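Local coordinates for Alpha/beta hydrolase (Novosphingobium aromaticivorans, PDB 3BWX), which probably acts as a hydrolase of the alpha/beta-hydrolase fold and binds calcium, at residues Y9-S13 with Q85-L90; D14-H19 with R64-D70; P75-Q79 with K201-E207. The protein carries 1 engineered substitution. The contacts are given in a common frame with arbitrary orientation. Numbering follows the deposited sequence.

Interaction 1. Residues Y9-S13 with Q85-L90; sequences YWTSS and QDLEAL. With EDO (1,2-ethanediol), chain I.
W10 docks its indole on helix 80-94, packing that helix against outermost strand 6-11 of the alpha/beta-hydrolase sheet, away from the calcium site. Residues 9-11 are extended, and S12 and S13 leave the strand, S13 with helical backbone angles (-51/-42). The segment axes approach to 8.4 Å at 116°; the CA atoms of W10 and L90 are 6.0 Å apart, those of S12 and D86 5.6 Å. W10 takes chi1 p (83°) with chi2 102°, which lays its five-membered ring over L90: CB of L90 (chi1 t, chi2 p) sits 3.6 Å from the ring centroid, 12° off the normal, a CH-pi contact. At the ring edge, NE1 of W10 donates to O of D86 (2.8 Å), a carbonyl that also accepts N of L90 (3.0 Å). CB of A89 packs 4.1 Å from W10 CD1. S13, chi1 p, donates from OG to OE1 of Q85 (2.7 Å), whose chi1 and chi2 are both t. Water 1 joins S13 N (3.0 Å), Q85 OE1 (3.0 Å) and D86 OD1 (2.7 Å); D86 also forms a salt bridge with R64. T11 OG1 and O2 of a 1,2-ethanediol, probably from the crystallisation liquor, are hydrogen-bonded at 2.8 Å. W10 further packs on L18 and F20 of neighbouring strand 17-23, while L87, whose CB points away from the strand, touches L110 of helix 106-117.

Interaction 2. Residues D14-H19 with R64-D70; sequences DGLRLH and RGRGDSD. With EDO (1,2-ethanediol), chain R.
R64, D70 and H19 dominate this contact between a strand start and a loop. D14 and G15 (phi 101°) lead into strand 17-19, while R66-S69 make a type II' turn. CA atoms pair R17 with D70 (5.6 Å) and L18 with S69 (4.4 Å). R64, chi1 p, chi2 t, chi3 p, sends NH2 to D14 OD1 (2.8 Å) and NH1 to D14 OD2 (3.0 Å), a bidentate salt bridge; D14 OD1 also hydrogen-bonds S12 OG. L16 CD1 lies over the guanidinium face and 3.6 Å from R64 CB. D70, chi1 m, accepts R17 N at OD2 (3.0 Å), and its own N donates a hydrogen bond to R17 O (3.0 Å). H19, chi1 t, sets ND1 3.6 Å from D68 CB, with D68 OD2 over its ring; ND1 is hydrogen-bonded to E62 OE1. H19 N donates to S69 OG (2.9 Å), which also hydrogen-bonds E62 O. R64-S69, RGRGDS, matches the RGxGxS motif common in alpha/beta hydrolases, here pinned to the second strand of the sheet.

Interaction 3. Residues P75-Q79 with K201-E207; sequences PMTYQ and KIAEPFE. With CA (calcium ion), chain B.
In this loop-to-loop contact of the alpha/beta-hydrolase fold, the second loop supplies a calcium ligand, P205 O at 2.5 Å from the ion; 3-10 turns at 75-77 and 201-203 face each other without a direct hydrogen bond. CA atoms pair P75 with K201 (6.1 Å), M76 with F206 (6.2 Å) and Y78 with I202 (6.0 Å). P75 sets CB 3.9 Å from both K201 CB and F206 CE2; its O and E204 O each lie 2.9 Å from water 4. M76, a selenomethionine with chi1, chi2 and chi3 all t, runs along the F206 ring: CB lies 3.8 Å from the centroid, 10° off the normal, a CH-pi contact, and SE sits obliquely at 4.7 Å from it, a Met-aromatic contact. F206 presents this face with chi1 m at positive phi (47°). After T77, Y78 N closes the turn on P75 O (3.2 Å). Y78, centre of an inverse gamma turn, has chi1 m; I202 CG1 stands 3.7 Å from its ring centroid, 10° off the normal, and the OH of Y78 is hydrogen-bonded to D199. Water 5 links Y78 O (2.9 Å) to I202 O (2.7 Å). Q79 is the N-cap of helix 80-94; water 8 joins its OE1 (3.1 Å) to E207 OE1 (3.0 Å). A208 O and five waters complete the calcium shell; Y78 O accepts water 7 at 2.7 Å, itself 2.6 Å from the ion.

R64 ties the three contacts together. Besides its salt bridge within interaction 2, its NE meets D86 OD2 of interaction 1 at 2.9 Å, and its NH1 lies 3.0 Å from T77 OG1 of interaction 3. Interactions 1 and 2, with centres 9 Å apart, also share the sheet: strands 6-11 and 17-23 are antiparallel neighbours, with W10 O 2.9 Å from L18 N. Interaction 3 lies farther off, its centre 15 Å from that of interaction 2, which it touches where I202 CD1 comes 3.3 Å from R66 NH1. Interactions 1 and 3 do not touch, their nearest atoms being about 6 Å apart. Calcium sits at interaction 3, about 12 Å from the R64 side chain.

Interaction 1. Residues Y9-S13 with Q85-L90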
loop_
_atom_site.group_PDB
_atom_site.type_symbol
_atom_site.label_atom_id
_atom_site.label_comp_id
_atom_site.label_asym_id
_atom_site.label_seq_id
_atom_site.Cartn_x
_atom_site.Cartn_y
_atom_site.Cartn_z
ATOM N N TYR A 9 -6.134 -8.576 -15.077
ATOM C CA TYR A 9 -7.447 -8.312 -14.485
ATOM C C TYR A 9 -7.952 -9.521 -13.737
ATOM O O TYR A 9 -7.603 -10.659 -14.073
ATOM C CB TYR A 9 -8.481 -7.838 -15.542
ATOM C CG TYR A 9 -7.884 -6.670 -16.266
ATOM C CD1 TYR A 9 -8.042 -5.369 -15.779
ATOM C CD2 TYR A 9 -6.991 -6.874 -17.321
ATOM C CE1 TYR A 9 -7.402 -4.299 -16.414
ATOM C CE2 TYR A 9 -6.314 -5.806 -17.933
ATOM C CZ TYR A 9 -6.524 -4.533 -17.452
ATOM O OH TYR A 9 -5.860 -3.466 -17.963
ATOM N N TRP A 10 -8.832 -9.259 -12.783
ATOM C CA TRP A 10 -9.595 -10.341 -12.124
ATOM C C TRP A 10 -10.951 -9.768 -11.842
ATOM O O TRP A 10 -11.140 -8.569 -11.948
ATOM C CB TRP A 10 -8.913 -10.879 -10.856
ATOM C CG TRP A 10 -9.101 -10.151 -9.538
ATOM C CD1 TRP A 10 -9.921 -10.508 -8.532
ATOM C CD2 TRP A 10 -8.366 -9.019 -9.066
ATOM N NE1 TRP A 10 -9.741 -9.699 -7.457
ATOM C CE2 TRP A 10 -8.855 -8.704 -7.786
ATOM C CE3 TRP A 10 -7.453 -8.168 -9.662
ATOM C CZ2 TRP A 10 -8.355 -7.661 -7.043
ATOM C CZ3 TRP A 10 -6.966 -7.134 -8.939
ATOM C CH2 TRP A 10 -7.425 -6.858 -7.653
ATOM N N THR A 11 -11.914 -10.624 -11.537
ATOM C CA THR A 11 -13.277 -10.194 -11.296
ATOM C C THR A 11 -13.718 -10.339 -9.804
ATOM O O THR A 11 -13.584 -11.404 -9.223
ATOM C CB THR A 11 -14.259 -11.014 -12.191
ATOM O OG1 THR A 11 -13.852 -10.892 -13.541
ATOM C CG2 THR A 11 -15.676 -10.494 -12.040
ATOM N N SER A 12 -14.309 -9.292 -9.254
ATOM C CA SER A 12 -14.834 -9.368 -7.887
ATOM C C SER A 12 -16.137 -10.179 -7.903
ATOM O O SER A 12 -16.784 -10.308 -8.948
ATOM C CB SER A 12 -15.069 -7.974 -7.323
ATOM O OG SER A 12 -16.187 -7.382 -7.928
ATOM N N SER A 13 -16.541 -10.705 -6.741
ATOM C CA SER A 13 -17.825 -11.417 -6.651
ATOM C C SER A 13 -18.970 -10.638 -7.211
ATOM O O SER A 13 -19.846 -11.238 -7.822
ATOM C CB SER A 13 -18.130 -11.814 -5.200
ATOM O OG SER A 13 -18.251 -10.700 -4.347
ATOM N N GLN A 85 -11.872 -9.478 0.704
ATOM C CA GLN A 85 -12.558 -10.444 -0.140
ATOM C C GLN A 85 -12.077 -10.378 -1.600
ATOM O O GLN A 85 -11.885 -11.383 -2.245
ATOM C CB GLN A 85 -14.087 -10.294 -0.088
ATOM C CG GLN A 85 -14.842 -11.395 -0.905
ATOM C CD GLN A 85 -16.343 -11.083 -1.225
ATOM O OE1 GLN A 85 -16.690 -10.351 -2.182
ATOM N NE2 GLN A 85 -17.239 -11.693 -0.434
ATOM N N ASP A 86 -11.869 -9.169 -2.109
ATOM C CA ASP A 86 -11.437 -8.998 -3.466
ATOM C C ASP A 86 -10.022 -9.580 -3.623
ATOM O O ASP A 86 -9.709 -10.134 -4.656
ATOM C CB ASP A 86 -11.462 -7.502 -3.852
ATOM C CG ASP A 86 -12.851 -6.909 -3.890
ATOM O OD1 ASP A 86 -13.864 -7.643 -3.992
ATOM O OD2 ASP A 86 -12.922 -5.664 -3.923
ATOM N N LEU A 87 -9.174 -9.414 -2.621
ATOM C CA LEU A 87 -7.830 -9.997 -2.720
ATOM C C LEU A 87 -7.898 -11.545 -2.649
ATOM O O LEU A 87 -7.129 -12.233 -3.324
ATOM C CB LEU A 87 -6.940 -9.481 -1.618
ATOM C CG LEU A 87 -6.433 -8.040 -1.852
ATOM C CD1 LEU A 87 -5.966 -7.426 -0.523
ATOM C CD2 LEU A 87 -5.401 -7.975 -2.959
ATOM N N GLU A 88 -8.773 -12.094 -1.775
ATOM C CA GLU A 88 -8.981 -13.541 -1.780
ATOM C C GLU A 88 -9.416 -14.011 -3.167
ATOM O O GLU A 88 -8.980 -15.083 -3.653
ATOM C CB GLU A 88 -9.987 -13.958 -0.712
ATOM C CG GLU A 88 -9.526 -13.742 0.702
ATOM C CD GLU A 88 -8.421 -14.682 1.175
ATOM O OE1 GLU A 88 -7.888 -15.494 0.390
ATOM O OE2 GLU A 88 -8.014 -14.566 2.347
ATOM N N ALA A 89 -10.246 -13.228 -3.837
ATOM C CA ALA A 89 -10.699 -13.576 -5.181
ATOM C C ALA A 89 -9.528 -13.546 -6.194
ATOM O O ALA A 89 -9.433 -14.412 -7.058
ATOM C CB ALA A 89 -11.820 -12.649 -5.665
ATOM N N LEU A 90 -8.646 -12.540 -6.104
ATOM C CA LEU A 90 -7.437 -12.512 -6.917
ATOM C C LEU A 90 -6.581 -13.761 -6.693
ATOM O O LEU A 90 -6.162 -14.421 -7.662
ATOM C CB LEU A 90 -6.606 -11.264 -6.601
ATOM C CG LEU A 90 -5.225 -11.177 -7.222
ATOM C CD1 LEU A 90 -5.268 -11.117 -8.731
ATOM C CD2 LEU A 90 -4.442 -9.940 -6.665
HETATM C C1 EDO I . -10.764 -10.687 -15.634
HETATM O O1 EDO I . -11.015 -9.920 -16.776
HETATM C C2 EDO I . -11.448 -12.025 -15.820
HETATM O O2 EDO I . -11.797 -12.447 -14.520
HETATM O O HOH W 1 -14.747 -10.138 -4.418
#

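Interaction 2. Residues D14-H19 with R64-D70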
loop_
_atom_site.group_PDB
_atom_site.type_symbol
_atom_site.label_atom_id
_atom_site.label_comp_id
_atom_site.label_asym_id
_atom_site.label_seq_id
_atom_site.Cartn_x
_atom_site.Cartn_y
_atom_site.Cartn_z
ATOM N N ASP A 14 -18.991 -9.348 -6.911
ATOM C CA ASP A 14 -20.067 -8.475 -7.300
ATOM C C ASP A 14 -19.894 -7.854 -8.691
ATOM O O ASP A 14 -20.687 -6.989 -9.116
ATOM C CB ASP A 14 -20.383 -7.430 -6.217
ATOM C CG ASP A 14 -19.199 -6.585 -5.805
ATOM O OD1 ASP A 14 -18.055 -6.915 -6.123
ATOM O OD2 ASP A 14 -19.431 -5.561 -5.121
ATOM N N GLY A 15 -18.919 -8.342 -9.440
ATOM C CA GLY A 15 -18.902 -8.066 -10.859
ATOM C C GLY A 15 -17.965 -6.975 -11.406
ATOM O O GLY A 15 -18.008 -6.642 -12.597
ATOM N N LEU A 16 -17.102 -6.441 -10.535
ATOM C CA LEU A 16 -16.134 -5.416 -10.958
ATOM C C LEU A 16 -14.921 -6.051 -11.598
ATOM O O LEU A 16 -14.441 -7.085 -11.156
ATOM C CB LEU A 16 -15.653 -4.567 -9.764
ATOM C CG LEU A 16 -16.724 -3.715 -9.069
ATOM C CD1 LEU A 16 -16.018 -2.832 -7.991
ATOM C CD2 LEU A 16 -17.557 -2.912 -10.037
ATOM N N ARG A 17 -14.409 -5.398 -12.650
ATOM C CA ARG A 17 -13.134 -5.720 -13.214
ATOM C C ARG A 17 -12.084 -4.944 -12.471
ATOM O O ARG A 17 -12.020 -3.729 -12.534
ATOM C CB ARG A 17 -13.074 -5.348 -14.700
ATOM C CG ARG A 17 -11.811 -5.851 -15.422
ATOM C CD ARG A 17 -11.622 -5.217 -16.809
ATOM N NE ARG A 17 -11.298 -3.788 -16.727
ATOM C CZ ARG A 17 -11.451 -2.879 -17.707
ATOM N NH1 ARG A 17 -11.967 -3.202 -18.908
ATOM N NH2 ARG A 17 -11.126 -1.623 -17.464
ATOM N N LEU A 18 -11.247 -5.683 -11.771
ATOM C CA LEU A 18 -10.184 -5.093 -10.949
ATOM C C LEU A 18 -8.845 -5.377 -11.655
ATOM O O LEU A 18 -8.682 -6.380 -12.372
ATOM C CB LEU A 18 -10.234 -5.699 -9.567
ATOM C CG LEU A 18 -11.566 -5.474 -8.840
ATOM C CD1 LEU A 18 -11.480 -6.079 -7.411
ATOM C CD2 LEU A 18 -11.949 -3.954 -8.753
ATOM N N HIS A 19 -7.907 -4.477 -11.428
ATOM C CA HIS A 19 -6.652 -4.408 -12.200
ATOM C C HIS A 19 -5.401 -4.674 -11.374
ATOM O O HIS A 19 -5.295 -4.221 -10.252
ATOM C CB HIS A 19 -6.554 -3.045 -12.806
ATOM C CG HIS A 19 -5.288 -2.773 -13.531
ATOM N ND1 HIS A 19 -4.455 -1.723 -13.179
ATOM C CD2 HIS A 19 -4.693 -3.393 -14.583
ATOM C CE1 HIS A 19 -3.396 -1.725 -13.985
ATOM N NE2 HIS A 19 -3.538 -2.701 -14.867
ATOM N N ARG A 64 -10.785 -1.747 -5.736
ATOM C CA ARG A 64 -11.911 -1.109 -6.405
ATOM C C ARG A 64 -11.846 0.373 -6.058
ATOM O O ARG A 64 -11.547 0.757 -4.905
ATOM C CB ARG A 64 -13.260 -1.687 -5.947
ATOM C CG ARG A 64 -13.497 -1.649 -4.439
ATOM C CD ARG A 64 -14.844 -2.190 -3.991
ATOM N NE ARG A 64 -14.922 -3.604 -4.279
ATOM C CZ ARG A 64 -16.020 -4.284 -4.538
ATOM N NH1 ARG A 64 -17.181 -3.692 -4.621
ATOM N NH2 ARG A 64 -15.927 -5.588 -4.771
ATOM N N GLY A 65 -12.101 1.200 -7.060
ATOM C CA GLY A 65 -12.131 2.651 -6.908
ATOM C C GLY A 65 -10.784 3.334 -7.006
ATOM O O GLY A 65 -10.707 4.553 -6.808
ATOM N N ARG A 66 -9.717 2.575 -7.245
ATOM C CA ARG A 66 -8.383 3.171 -7.359
ATOM C C ARG A 66 -7.767 2.817 -8.692
ATOM O O ARG A 66 -7.895 1.696 -9.183
ATOM C CB ARG A 66 -7.420 2.683 -6.266
ATOM C CG ARG A 66 -7.729 3.193 -4.865
ATOM C CD ARG A 66 -8.867 2.475 -4.177
ATOM N NE ARG A 66 -8.909 2.824 -2.764
ATOM C CZ ARG A 66 -9.949 2.591 -1.981
ATOM N NH1 ARG A 66 -11.027 1.991 -2.428
ATOM N NH2 ARG A 66 -9.881 2.980 -0.731
ATOM N N GLY A 67 -7.065 3.783 -9.272
ATOM C CA GLY A 67 -6.321 3.522 -10.509
ATOM C C GLY A 67 -7.227 3.068 -11.603
ATOM O O GLY A 67 -8.275 3.687 -11.851
ATOM N N ASP A 68 -6.851 1.984 -12.280
ATOM C CA ASP A 68 -7.625 1.464 -13.415
ATOM C C ASP A 68 -8.645 0.425 -12.995
ATOM O O ASP A 68 -9.341 -0.121 -13.825
ATOM C CB ASP A 68 -6.698 0.824 -14.453
ATOM C CG ASP A 68 -5.931 1.834 -15.281
ATOM O OD1 ASP A 68 -6.038 3.052 -14.973
ATOM O OD2 ASP A 68 -5.195 1.403 -16.220
ATOM N N SER A 69 -8.731 0.130 -11.695
ATOM C CA SER A 69 -9.805 -0.755 -11.244
ATOM C C SER A 69 -11.170 -0.083 -11.353
ATOM O O SER A 69 -11.304 1.118 -11.208
ATOM C CB SER A 69 -9.536 -1.227 -9.812
ATOM O OG SER A 69 -8.549 -2.250 -9.752
ATOM N N ASP A 70 -12.183 -0.888 -11.618
ATOM C CA ASP A 70 -13.499 -0.366 -11.747
ATOM C C ASP A 70 -13.911 0.326 -10.481
ATOM O O ASP A 70 -13.493 -0.065 -9.373
ATOM C CB ASP A 70 -14.552 -1.455 -12.026
ATOM C CG ASP A 70 -14.631 -1.891 -13.493
ATOM O OD1 ASP A 70 -13.937 -1.338 -14.377
ATOM O OD2 ASP A 70 -15.395 -2.839 -13.744
HETATM C C1 EDO R . -2.337 1.730 -13.545
HETATM O O1 EDO R . -2.624 2.771 -14.480
HETATM C C2 EDO R . -2.036 2.397 -12.237
HETATM O O2 EDO R . -3.235 3.038 -11.868
HETATM O O HOH W 2 -10.080 -2.809 -14.427
HETATM O O HOH W 3 -11.877 0.338 -14.982
#

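Interaction 3. Residues P75-Q79 with K201-E207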
loop_
_atom_site.group_PDB
_atom_site.type_symbol
_atom_site.label_atom_id
_atom_site.label_comp_id
_atom_site.label_asym_id
_atom_site.label_seq_id
_atom_site.Cartn_x
_atom_site.Cartn_y
_atom_site.Cartn_z
ATOM N N PRO A 75 -21.024 2.741 -3.357
ATOM C CA PRO A 75 -19.859 3.164 -2.579
ATOM C C PRO A 75 -19.776 2.600 -1.148
ATOM O O PRO A 75 -18.749 2.737 -0.534
ATOM C CB PRO A 75 -19.944 4.721 -2.591
ATOM C CG PRO A 75 -21.024 5.079 -3.409
ATOM C CD PRO A 75 -21.863 3.872 -3.781
HETATM N N MSE A 76 -20.829 1.999 -0.606
HETATM C CA MSE A 76 -20.745 1.347 0.698
HETATM C C MSE A 76 -19.839 0.092 0.598
HETATM O O MSE A 76 -19.385 -0.422 1.610
HETATM C CB MSE A 76 -22.129 0.960 1.276
HETATM C CG MSE A 76 -22.051 0.611 2.753
HETATM SE SE MSE A 76 -23.798 0.463 3.516
HETATM C CE MSE A 76 -23.299 -0.500 5.157
ATOM N N THR A 77 -19.530 -0.402 -0.601
ATOM C CA THR A 77 -18.552 -1.478 -0.726
ATOM C C THR A 77 -17.071 -1.078 -0.614
ATOM O O THR A 77 -16.195 -1.945 -0.661
ATOM C CB THR A 77 -18.730 -2.240 -2.080
ATOM O OG1 THR A 77 -18.414 -1.369 -3.183
ATOM C CG2 THR A 77 -20.095 -2.798 -2.172
ATOM N N TYR A 78 -16.842 0.225 -0.472
ATOM C CA TYR A 78 -15.484 0.780 -0.245
ATOM C C TYR A 78 -15.150 0.627 1.244
ATOM O O TYR A 78 -15.291 1.560 2.022
ATOM C CB TYR A 78 -15.454 2.241 -0.692
ATOM C CG TYR A 78 -15.526 2.458 -2.168
ATOM C CD1 TYR A 78 -14.784 1.661 -3.064
ATOM C CD2 TYR A 78 -16.268 3.512 -2.719
ATOM C CE1 TYR A 78 -14.813 1.910 -4.495
ATOM C CE2 TYR A 78 -16.273 3.743 -4.097
ATOM C CZ TYR A 78 -15.580 2.933 -4.980
ATOM O OH TYR A 78 -15.572 3.175 -6.335
ATOM N N GLN A 79 -14.802 -0.590 1.648
ATOM C CA GLN A 79 -14.458 -0.848 3.044
ATOM C C GLN A 79 -13.474 -2.010 3.118
ATOM O O GLN A 79 -13.438 -2.855 2.183
ATOM C CB GLN A 79 -15.748 -1.119 3.820
ATOM C CG GLN A 79 -16.556 -2.310 3.309
ATOM C CD GLN A 79 -17.770 -2.579 4.133
ATOM O OE1 GLN A 79 -17.915 -2.074 5.254
ATOM N NE2 GLN A 79 -18.688 -3.363 3.574
ATOM N N LYS A 201 -15.990 9.145 -4.198
ATOM C CA LYS A 201 -16.992 8.542 -3.341
ATOM C C LYS A 201 -16.428 7.627 -2.253
ATOM O O LYS A 201 -17.189 7.274 -1.341
ATOM C CB LYS A 201 -18.051 7.814 -4.148
ATOM C CG LYS A 201 -18.855 8.794 -4.974
ATOM C CD LYS A 201 -20.050 8.170 -5.663
ATOM C CE LYS A 201 -20.855 9.254 -6.340
ATOM N NZ LYS A 201 -21.844 8.700 -7.285
ATOM N N ILE A 202 -15.141 7.252 -2.352
ATOM C CA ILE A 202 -14.442 6.604 -1.277
ATOM C C ILE A 202 -14.520 7.402 0.019
ATOM O O ILE A 202 -14.474 6.818 1.074
ATOM C CB ILE A 202 -12.962 6.271 -1.688
ATOM C CG1 ILE A 202 -12.932 5.151 -2.737
ATOM C CG2 ILE A 202 -12.093 5.941 -0.486
ATOM C CD1 ILE A 202 -11.595 5.055 -3.546
ATOM N N ALA A 203 -14.662 8.713 -0.076
ATOM C CA ALA A 203 -14.760 9.564 1.118
ATOM C C ALA A 203 -16.086 9.454 1.878
ATOM O O ALA A 203 -16.215 9.948 2.985
ATOM C CB ALA A 203 -14.524 11.037 0.706
ATOM N N GLU A 204 -17.114 8.907 1.246
ATOM C CA GLU A 204 -18.417 8.755 1.882
ATOM C C GLU A 204 -18.276 7.801 3.048
ATOM O O GLU A 204 -17.768 6.685 2.896
ATOM C CB GLU A 204 -19.466 8.263 0.871
ATOM C CG GLU A 204 -19.747 9.296 -0.205
ATOM C CD GLU A 204 -20.765 8.826 -1.263
ATOM O OE1 GLU A 204 -21.366 7.741 -1.086
ATOM O OE2 GLU A 204 -20.913 9.540 -2.289
ATOM N N PRO A 205 -18.629 8.256 4.257
ATOM C CA PRO A 205 -18.383 7.375 5.429
ATOM C C PRO A 205 -19.204 6.109 5.531
ATOM O O PRO A 205 -18.685 5.056 5.946
ATOM C CB PRO A 205 -18.683 8.278 6.619
ATOM C CG PRO A 205 -19.588 9.334 6.112
ATOM C CD PRO A 205 -19.102 9.579 4.698
ATOM N N PHE A 206 -20.475 6.215 5.171
ATOM C CA PHE A 206 -21.462 5.204 5.533
ATOM C C PHE A 206 -21.294 4.890 7.019
ATOM O O PHE A 206 -21.321 5.807 7.810
ATOM C CB PHE A 206 -21.366 4.007 4.591
ATOM C CG PHE A 206 -21.893 4.313 3.226
ATOM C CD1 PHE A 206 -23.246 4.231 2.933
ATOM C CD2 PHE A 206 -21.024 4.827 2.263
ATOM C CE1 PHE A 206 -23.696 4.544 1.646
ATOM C CE2 PHE A 206 -21.487 5.181 0.982
ATOM C CZ PHE A 206 -22.782 5.014 0.675
ATOM N N GLU A 207 -21.027 3.658 7.426
ATOM C CA GLU A 207 -21.023 3.402 8.891
ATOM C C GLU A 207 -19.874 4.021 9.711
ATOM O O GLU A 207 -19.995 4.211 10.925
ATOM C CB GLU A 207 -21.104 1.920 9.184
ATOM C CG GLU A 207 -22.402 1.286 8.654
ATOM C CD GLU A 207 -22.277 -0.206 8.456
ATOM O OE1 GLU A 207 -21.426 -0.617 7.626
ATOM O OE2 GLU A 207 -23.038 -0.957 9.128
HETATM CA CA CA B . -16.530 3.856 5.837
HETATM O O HOH W 4 -17.353 4.164 1.511
HETATM O O HOH W 5 -14.365 4.334 2.009
HETATM O O HOH W 6 -17.664 2.970 3.872
HETATM O O HOH W 7 -14.782 2.344 4.576
HETATM O O HOH W 8 -20.813 -2.985 5.814
HETATM O O HOH W 9 -15.716 5.318 4.217
HETATM O O HOH W 10 -14.661 3.451 7.340
HETATM O O HOH W 11 -17.834 2.230 7.011
#